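Local coordinates for peptide amidase (Stenotrophomonas maltophilia, PDB 1M22), which probably hydrolyses amide bonds, as do other enzymes of the amidase signature family, and probably acts on peptide amides, at residues V51-P56 against P93-A98; K86-A91 against T128-W133; G99-Q104 against W145-G150. All coordinates share one frame; numbering follows the deposited sequence.

Interaction 1: V51-P56 against P93-A98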
loop_
_atom_site.group_PDB
_atom_site.type_symbol
_atom_site.label_atom_id
_atom_site.label_comp_id
_atom_site.label_asym_id
_atom_site.label_seq_id
_atom_site.Cartn_x
_atom_site.Cartn_y
_atom_site.Cartn_z
ATOM N N VAL A 51 10.068 9.647 5.213
ATOM C CA VAL A 51 9.229 10.838 5.130
ATOM C C VAL A 51 9.836 11.889 4.209
ATOM O O VAL A 51 10.904 12.436 4.490
ATOM C CB VAL A 51 9.021 11.436 6.538
ATOM C CG1 VAL A 51 8.146 12.669 6.460
ATOM C CG2 VAL A 51 8.384 10.395 7.445
ATOM N N ILE A 52 9.142 12.176 3.113
ATOM C CA ILE A 52 9.620 13.140 2.130
ATOM C C ILE A 52 9.243 14.586 2.479
ATOM O O ILE A 52 9.939 15.523 2.084
ATOM C CB ILE A 52 9.113 12.738 0.710
ATOM C CG1 ILE A 52 9.824 13.561 -0.363
ATOM C CG2 ILE A 52 7.600 12.889 0.626
ATOM C CD1 ILE A 52 9.538 13.089 -1.781
ATOM N N GLU A 53 8.158 14.773 3.226
ATOM C CA GLU A 53 7.746 16.118 3.628
ATOM C C GLU A 53 6.857 16.077 4.857
ATOM O O GLU A 53 5.934 15.269 4.942
ATOM C CB GLU A 53 6.998 16.838 2.494
ATOM C CG GLU A 53 6.760 18.329 2.782
ATOM C CD GLU A 53 5.912 19.039 1.731
ATOM O OE1 GLU A 53 5.678 18.471 0.646
ATOM O OE2 GLU A 53 5.485 20.184 1.997
ATOM N N LEU A 54 7.138 16.951 5.816
ATOM C CA LEU A 54 6.336 17.023 7.028
ATOM C C LEU A 54 5.195 18.002 6.798
ATOM O O LEU A 54 5.319 18.943 6.014
ATOM C CB LEU A 54 7.182 17.510 8.207
ATOM C CG LEU A 54 8.287 16.575 8.699
ATOM C CD1 LEU A 54 9.139 17.289 9.735
ATOM C CD2 LEU A 54 7.667 15.318 9.286
ATOM N N ASN A 55 4.077 17.765 7.472
ATOM C CA ASN A 55 2.934 18.654 7.362
ATOM C C ASN A 55 3.157 19.789 8.354
ATOM O O ASN A 55 3.197 19.564 9.562
ATOM C CB ASN A 55 1.643 17.908 7.704
ATOM C CG ASN A 55 0.432 18.819 7.724
ATOM O OD1 ASN A 55 0.495 19.963 7.269
ATOM N ND2 ASN A 55 -0.680 18.316 8.244
ATOM N N PRO A 56 3.320 21.026 7.858
ATOM C CA PRO A 56 3.538 22.148 8.774
ATOM C C PRO A 56 2.372 22.376 9.730
ATOM O O PRO A 56 2.537 23.002 10.776
ATOM C CB PRO A 56 3.759 23.326 7.828
ATOM C CG PRO A 56 2.921 22.968 6.645
ATOM C CD PRO A 56 3.231 21.496 6.464
ATOM N N PRO A 93 -1.458 21.193 3.248
ATOM C CA PRO A 93 -0.818 22.213 2.413
ATOM C C PRO A 93 0.533 21.762 1.858
ATOM O O PRO A 93 1.338 22.581 1.415
ATOM C CB PRO A 93 -0.665 23.373 3.380
ATOM C CG PRO A 93 -0.243 22.658 4.626
ATOM C CD PRO A 93 -1.162 21.437 4.673
ATOM N N MET A 94 0.779 20.459 1.889
ATOM C CA MET A 94 2.034 19.905 1.401
ATOM C C MET A 94 2.018 19.750 -0.111
ATOM O O MET A 94 0.975 19.856 -0.752
ATOM C CB MET A 94 2.272 18.537 2.036
ATOM C CG MET A 94 2.252 18.552 3.552
ATOM S SD MET A 94 1.745 16.969 4.243
ATOM C CE MET A 94 -0.032 17.202 4.305
ATOM N N ALA A 95 3.189 19.510 -0.681
ATOM C CA ALA A 95 3.272 19.299 -2.113
ATOM C C ALA A 95 2.942 17.833 -2.349
ATOM O O ALA A 95 2.952 17.029 -1.416
ATOM C CB ALA A 95 4.680 19.603 -2.613
ATOM N N THR A 96 2.611 17.500 -3.589
ATOM C CA THR A 96 2.337 16.122 -3.978
ATOM C C THR A 96 3.221 15.989 -5.209
ATOM O O THR A 96 2.851 16.403 -6.305
ATOM C CB THR A 96 0.853 15.905 -4.327
ATOM O OG1 THR A 96 0.056 16.126 -3.155
ATOM C CG2 THR A 96 0.626 14.477 -4.808
ATOM N N SER A 97 4.400 15.412 -5.010
ATOM C CA SER A 97 5.393 15.315 -6.073
ATOM C C SER A 97 5.624 13.988 -6.766
ATOM O O SER A 97 6.296 13.953 -7.801
ATOM C CB SER A 97 6.745 15.773 -5.526
ATOM O OG SER A 97 7.267 14.821 -4.606
ATOM N N ALA A 98 5.093 12.903 -6.212
ATOM C CA ALA A 98 5.328 11.574 -6.765
ATOM C C ALA A 98 6.842 11.327 -6.712
ATOM O O ALA A 98 7.362 10.456 -7.408
ATOM C CB ALA A 98 4.828 11.485 -8.207
#

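Interaction 2: K86-A91 against T128-W133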
loop_
_atom_site.group_PDB
_atom_site.type_symbol
_atom_site.label_atom_id
_atom_site.label_comp_id
_atom_site.label_asym_id
_atom_site.label_seq_id
_atom_site.Cartn_x
_atom_site.Cartn_y
_atom_site.Cartn_z
ATOM N N LYS A 86 1.363 8.368 1.258
ATOM C CA LYS A 86 2.307 8.210 0.153
ATOM C C LYS A 86 2.259 9.508 -0.668
ATOM O O LYS A 86 1.179 10.062 -0.899
ATOM C CB LYS A 86 1.896 7.016 -0.707
ATOM C CG LYS A 86 2.838 6.691 -1.855
ATOM C CD LYS A 86 2.388 5.400 -2.524
ATOM C CE LYS A 86 3.289 4.978 -3.671
ATOM N NZ LYS A 86 2.837 3.682 -4.255
ATOM N N ASP A 87 3.418 9.979 -1.128
ATOM C CA ASP A 87 3.459 11.243 -1.848
ATOM C C ASP A 87 2.906 11.329 -3.261
ATOM O O ASP A 87 3.319 12.190 -4.045
ATOM C CB ASP A 87 4.866 11.846 -1.799
ATOM C CG ASP A 87 4.861 13.341 -2.082
ATOM O OD1 ASP A 87 3.936 14.036 -1.599
ATOM O OD2 ASP A 87 5.777 13.824 -2.776
ATOM N N ASN A 88 1.988 10.431 -3.603
ATOM C CA ASN A 88 1.301 10.540 -4.885
ATOM C C ASN A 88 -0.172 10.855 -4.579
ATOM O O ASN A 88 -0.996 10.976 -5.484
ATOM C CB ASN A 88 1.439 9.271 -5.752
ATOM C CG ASN A 88 0.951 8.008 -5.070
ATOM O OD1 ASN A 88 0.645 7.995 -3.882
ATOM N ND2 ASN A 88 0.893 6.923 -5.835
ATOM N N ILE A 89 -0.476 11.026 -3.292
ATOM C CA ILE A 89 -1.831 11.340 -2.825
ATOM C C ILE A 89 -1.914 12.824 -2.446
ATOM O O ILE A 89 -1.181 13.288 -1.571
ATOM C CB ILE A 89 -2.196 10.487 -1.580
ATOM C CG1 ILE A 89 -2.086 8.996 -1.916
ATOM C CG2 ILE A 89 -3.601 10.841 -1.094
ATOM C CD1 ILE A 89 -2.218 8.069 -0.711
ATOM N N ASN A 90 -2.805 13.566 -3.099
ATOM C CA ASN A 90 -2.964 14.997 -2.829
ATOM C C ASN A 90 -3.360 15.275 -1.382
ATOM O O ASN A 90 -4.287 14.659 -0.854
ATOM C CB ASN A 90 -4.037 15.607 -3.740
ATOM C CG ASN A 90 -3.666 15.568 -5.211
ATOM O OD1 ASN A 90 -2.578 15.142 -5.587
ATOM N ND2 ASN A 90 -4.586 16.027 -6.057
ATOM N N ALA A 91 -2.670 16.222 -0.750
ATOM C CA ALA A 91 -2.970 16.588 0.630
ATOM C C ALA A 91 -2.403 17.961 0.973
ATOM O O ALA A 91 -1.194 18.122 1.123
ATOM C CB ALA A 91 -2.413 15.539 1.593
ATOM N N THR A 128 5.047 10.392 2.585
ATOM C CA THR A 128 6.137 9.428 2.535
ATOM C C THR A 128 6.741 9.260 1.149
ATOM O O THR A 128 6.066 9.406 0.123
ATOM C CB THR A 128 5.688 8.047 3.044
ATOM O OG1 THR A 128 4.481 7.659 2.374
ATOM C CG2 THR A 128 5.458 8.088 4.547
ATOM N N ASN A 129 8.031 8.951 1.132
ATOM C CA ASN A 129 8.754 8.757 -0.110
ATOM C C ASN A 129 8.251 7.518 -0.838
ATOM O O ASN A 129 7.665 6.612 -0.238
ATOM C CB ASN A 129 10.256 8.641 0.179
ATOM C CG ASN A 129 11.104 8.744 -1.072
ATOM O OD1 ASN A 129 10.792 9.507 -1.983
ATOM N ND2 ASN A 129 12.200 7.993 -1.108
ATOM N N LEU A 130 8.490 7.487 -2.142
ATOM C CA LEU A 130 8.063 6.382 -2.983
ATOM C C LEU A 130 9.007 6.283 -4.168
ATOM O O LEU A 130 9.731 7.236 -4.474
ATOM C CB LEU A 130 6.651 6.645 -3.525
ATOM C CG LEU A 130 6.511 7.854 -4.466
ATOM C CD1 LEU A 130 5.244 7.722 -5.298
ATOM C CD2 LEU A 130 6.497 9.153 -3.665
ATOM N N SER A 131 9.014 5.130 -4.824
ATOM C CA SER A 131 9.812 4.980 -6.035
ATOM C C SER A 131 9.221 6.072 -6.928
ATOM O O SER A 131 7.999 6.178 -7.047
ATOM C CB SER A 131 9.572 3.606 -6.655
ATOM O OG SER A 131 9.899 2.584 -5.729
ATOM N N GLU A 132 10.070 6.888 -7.552
ATOM C CA GLU A 132 9.570 7.989 -8.372
ATOM C C GLU A 132 8.489 7.574 -9.365
ATOM O O GLU A 132 8.623 6.569 -10.065
ATOM C CB GLU A 132 10.716 8.678 -9.117
ATOM C CG GLU A 132 10.477 10.166 -9.303
ATOM C CD GLU A 132 11.549 10.832 -10.136
ATOM O OE1 GLU A 132 11.502 10.698 -11.375
ATOM O OE2 GLU A 132 12.437 11.484 -9.547
ATOM N N TRP A 133 7.419 8.366 -9.417
ATOM C CA TRP A 133 6.280 8.107 -10.298
ATOM C C TRP A 133 5.699 6.714 -10.066
ATOM O O TRP A 133 5.212 6.059 -10.988
ATOM C CB TRP A 133 6.679 8.297 -11.771
ATOM C CG TRP A 133 7.051 9.719 -12.077
ATOM C CD1 TRP A 133 8.307 10.212 -12.291
ATOM C CD2 TRP A 133 6.170 10.851 -12.081
ATOM N NE1 TRP A 133 8.262 11.581 -12.418
ATOM C CE2 TRP A 133 6.964 11.999 -12.293
ATOM C CE3 TRP A 133 4.785 11.005 -11.921
ATOM C CZ2 TRP A 133 6.419 13.289 -12.349
ATOM C CZ3 TRP A 133 4.243 12.289 -11.976
ATOM C CH2 TRP A 133 5.061 13.414 -12.188
#

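Interaction 3: G99-Q104 against W145-G150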
loop_
_atom_site.group_PDB
_atom_site.type_symbol
_atom_site.label_atom_id
_atom_site.label_comp_id
_atom_site.label_asym_id
_atom_site.label_seq_id
_atom_site.Cartn_x
_atom_site.Cartn_y
_atom_site.Cartn_z
ATOM N N GLY A 99 7.538 12.106 -5.883
ATOM C CA GLY A 99 8.980 11.975 -5.741
ATOM C C GLY A 99 9.804 12.746 -6.763
ATOM O O GLY A 99 11.036 12.774 -6.681
ATOM N N SER A 100 9.131 13.384 -7.716
ATOM C CA SER A 100 9.804 14.134 -8.776
ATOM C C SER A 100 10.091 15.596 -8.450
ATOM O O SER A 100 9.313 16.263 -7.773
ATOM C CB SER A 100 8.968 14.061 -10.055
ATOM O OG SER A 100 9.517 14.877 -11.079
ATOM N N LEU A 101 11.218 16.093 -8.950
ATOM C CA LEU A 101 11.580 17.487 -8.732
ATOM C C LEU A 101 10.661 18.402 -9.545
ATOM O O LEU A 101 10.534 19.589 -9.250
ATOM C CB LEU A 101 13.040 17.722 -9.130
ATOM C CG LEU A 101 14.079 17.067 -8.217
ATOM C CD1 LEU A 101 15.471 17.270 -8.793
ATOM C CD2 LEU A 101 13.986 17.668 -6.822
ATOM N N ALA A 102 10.011 17.839 -10.560
ATOM C CA ALA A 102 9.110 18.611 -11.411
ATOM C C ALA A 102 7.879 19.129 -10.665
ATOM O O ALA A 102 7.299 20.148 -11.046
ATOM C CB ALA A 102 8.677 17.768 -12.604
ATOM N N LEU A 103 7.483 18.438 -9.600
ATOM C CA LEU A 103 6.306 18.842 -8.832
ATOM C C LEU A 103 6.614 19.250 -7.391
ATOM O O LEU A 103 5.734 19.212 -6.530
ATOM C CB LEU A 103 5.278 17.707 -8.823
ATOM C CG LEU A 103 4.745 17.232 -10.176
ATOM C CD1 LEU A 103 3.825 16.045 -9.961
ATOM C CD2 LEU A 103 4.009 18.363 -10.875
ATOM N N GLN A 104 7.853 19.653 -7.131
ATOM C CA GLN A 104 8.256 20.053 -5.786
ATOM C C GLN A 104 7.481 21.250 -5.233
ATOM O O GLN A 104 7.398 21.428 -4.018
ATOM C CB GLN A 104 9.755 20.362 -5.754
ATOM C CG GLN A 104 10.178 21.471 -6.701
ATOM C CD GLN A 104 11.641 21.834 -6.552
ATOM O OE1 GLN A 104 12.521 20.983 -6.689
ATOM N NE2 GLN A 104 11.909 23.104 -6.273
ATOM N N TRP A 145 13.615 4.824 -4.396
ATOM C CA TRP A 145 14.381 6.018 -4.735
ATOM C C TRP A 145 13.579 7.033 -5.536
ATOM O O TRP A 145 12.804 6.671 -6.420
ATOM C CB TRP A 145 15.623 5.662 -5.560
ATOM C CG TRP A 145 16.412 6.890 -5.968
ATOM C CD1 TRP A 145 17.394 7.509 -5.248
ATOM C CD2 TRP A 145 16.198 7.701 -7.134
ATOM N NE1 TRP A 145 17.801 8.657 -5.889
ATOM C CE2 TRP A 145 17.083 8.800 -7.046
ATOM C CE3 TRP A 145 15.341 7.609 -8.240
ATOM C CZ2 TRP A 145 17.136 9.800 -8.025
ATOM C CZ3 TRP A 145 15.395 8.606 -9.214
ATOM C CH2 TRP A 145 16.288 9.687 -9.095
ATOM N N SER A 146 13.773 8.307 -5.215
ATOM C CA SER A 146 13.154 9.395 -5.962
ATOM C C SER A 146 14.136 10.563 -5.894
ATOM O O SER A 146 14.948 10.646 -4.970
ATOM C CB SER A 146 11.786 9.788 -5.385
ATOM O OG SER A 146 11.901 10.509 -4.176
ATOM N N ALA A 147 14.079 11.452 -6.876
ATOM C CA ALA A 147 14.996 12.583 -6.894
ATOM C C ALA A 147 14.747 13.538 -5.733
ATOM O O ALA A 147 15.688 14.077 -5.149
ATOM C CB ALA A 147 14.878 13.327 -8.218
ATOM N N ARG A 148 13.480 13.737 -5.386
ATOM C CA ARG A 148 13.136 14.647 -4.303
ATOM C C ARG A 148 13.296 14.042 -2.912
ATOM O O ARG A 148 13.659 14.743 -1.967
ATOM C CB ARG A 148 11.702 15.152 -4.486
ATOM C CG ARG A 148 11.231 16.109 -3.407
ATOM C CD ARG A 148 9.954 16.829 -3.819
ATOM N NE ARG A 148 9.454 17.704 -2.762
ATOM C CZ ARG A 148 8.449 17.401 -1.947
ATOM N NH1 ARG A 148 7.819 16.241 -2.065
ATOM N NH2 ARG A 148 8.080 18.255 -1.004
ATOM N N GLY A 149 13.041 12.744 -2.783
ATOM C CA GLY A 149 13.140 12.112 -1.477
ATOM C C GLY A 149 14.377 11.280 -1.203
ATOM O O GLY A 149 14.597 10.841 -0.076
ATOM N N GLY A 150 15.198 11.065 -2.221
ATOM C CA GLY A 150 16.381 10.259 -2.012
ATOM C C GLY A 150 16.034 8.787 -1.896
ATOM O O GLY A 150 15.000 8.335 -2.396
HETATM O O HOH W 1 8.697 21.100 -1.520
#

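Interaction 1: V51-P56 against P93-A98
M94 lays the end of its thioether chain across N55, the two side chains meeting at about a right angle. Its SD is 3.6 Å from CB of N55, and its methyl CE reaches CG of the same asparagine at 3.8 Å. The bend at chi3 (-89°) swings this methyl group toward the base of the amide. The amide itself is tethered elsewhere: ND2 of N55 donates to V124 O and to E61 OE2, while OD1 accepts from the backbone of D57. On the same side of the amide plane as the M94 methyl, OD1 of N55 rests against the ring of P93, 3.4 Å from CD. That proline follows a cis peptide bond, and its CG lies 3.8 Å from CG of P56, the two rings sliding past each other in opposite directions.

E53 supplies the hydrogen bond between the segments. Its chain is extended, with CG anti to the backbone N (chi1 -170°), and its carboxylate arrives over the backbone of 94-95. There OE1 accepts from A95 N at 3.0 Å on the syn side, the donor standing 22° out of the carboxylate plane, while OE2 lies 3.5 Å from CA of M94. CD1 of I52 approaches OG of S97 at 4.0 Å, a hydroxyl that is hydrogen-bonded to D87 OD2. I52 and E53 together face K127 in a classic beta bulge, in one of the two edge strands of the central sheet. The contact joins the loop after strand 82-86 to strand 51-54.

OE1 of E53 also forms a salt bridge with R148 NH2. One carboxylate oxygen thus serves a backbone N-H and a guanidinium together, which would be expected to favour the ionised form of E53.

Interaction 2: K86-A91 against T128-W133
The two segments leave the central sheet side by side, with K86 and T128 forming a parallel beta bridge at a CA–CA separation of 4.7 Å and the N of D87 donating to T128 O at 3.0 Å. Beyond this bridge the backbones part, and residues 86-89 form a beta turn closed by the bond from I89 N to K86 O. K86 and T128 send their side chains to the same face of the sheet. OG1 of T128 sits 3.2 Å from CA of K86; chi1 of 51° places it between its own backbone N and carbonyl carbon, and it is hydrogen-bonded to S169 OG at the start of helix 167-174.

L130 carries most of the apolar contact. Its side chain crosses that of K86 at about a right angle, with CD1 lying 3.7 Å from CE of the lysine. The fully extended lysine chain, CG anti to the backbone N, runs past this leucine to deliver NZ to S165 OG and T184 OG1. K86 and S165 are active-site residues, as is the nucleophile S189, whose side chain comes within about 4 Å of the lysine's: this is the Ser-Ser-Lys triad of amidase signature enzymes. L130 therefore lines one side of the catalytic lysine's methylene chain.

The two methyl groups of L130 serve different neighbours. CD2 packs on CB of D87 at 3.7 Å, whereas CD1 also approaches CB of N88 at 4.1 Å. CB of D87 lies 3.3 Å from T128 O, but the carboxylate leads away from 128-133, where OD2 forms a hydrogen bond with S97 and OD1 a salt bridge with K127. K127, next to T128 in strand 123-128, donates to I89 O as well.

Interaction 3: G99-Q104 against W145-G150
The turn of a small two-stranded hairpin, strands 145-146 and 150-151, meets the loop 99-104 at G99. R148 N donates to G99 O at 2.9 Å with an N-H···O angle of 163°, the donor tilted from the carbonyl plane. CB of S146 lies 3.3 Å from the same oxygen. G99 has positive phi (85°), and a CB there would collide with CB of S146 as well as with the preceding carbonyl, so glycine suits this site twice over.

Two side-chain contacts extend the join. L101 sets CG against CB of A147 at 3.8 Å, while its CD2 sits 4.0 Å from CA of R148. The arginine, CG anti to its backbone N and extended as far as NE, passes beside Q104, with NE 4.0 Å from that residue's CB. A water bridges the two, accepting from R148 NH2 and donating to Q104 O, while NH2 also holds its salt bridge to E53.

Within the turn, OG of S146 accepts from G149 N at 2.9 Å and is also hydrogen-bonded to N129 OD1. Paired backbone bonds between S146 and G150 enclose the three residues 147-149, an arrangement typical of a tight beta hairpin whose turn is braced by an ST motif.

How the interactions relate
The three contacts lie on the same side of the chain's centre. The centre of interaction 2 is about 8 Å from that of interaction 1 and about 9 Å from that of interaction 3, while the centres of the outer pair, interactions 1 and 3, are about 11 Å apart. Each uses part of the long connection between strand 82-86 and helix 112-119: 86-91, then 93-98, then 99-104. Their partners are the edge strand 51-54, the end of strand 123-128 and the hairpin at 145-150. Interaction 2 alternates along the chain with both others, whereas 1 closes before 3 opens. Side-chain polar bonds connect each pair of contacts, close to the active-site lysine of interaction 2.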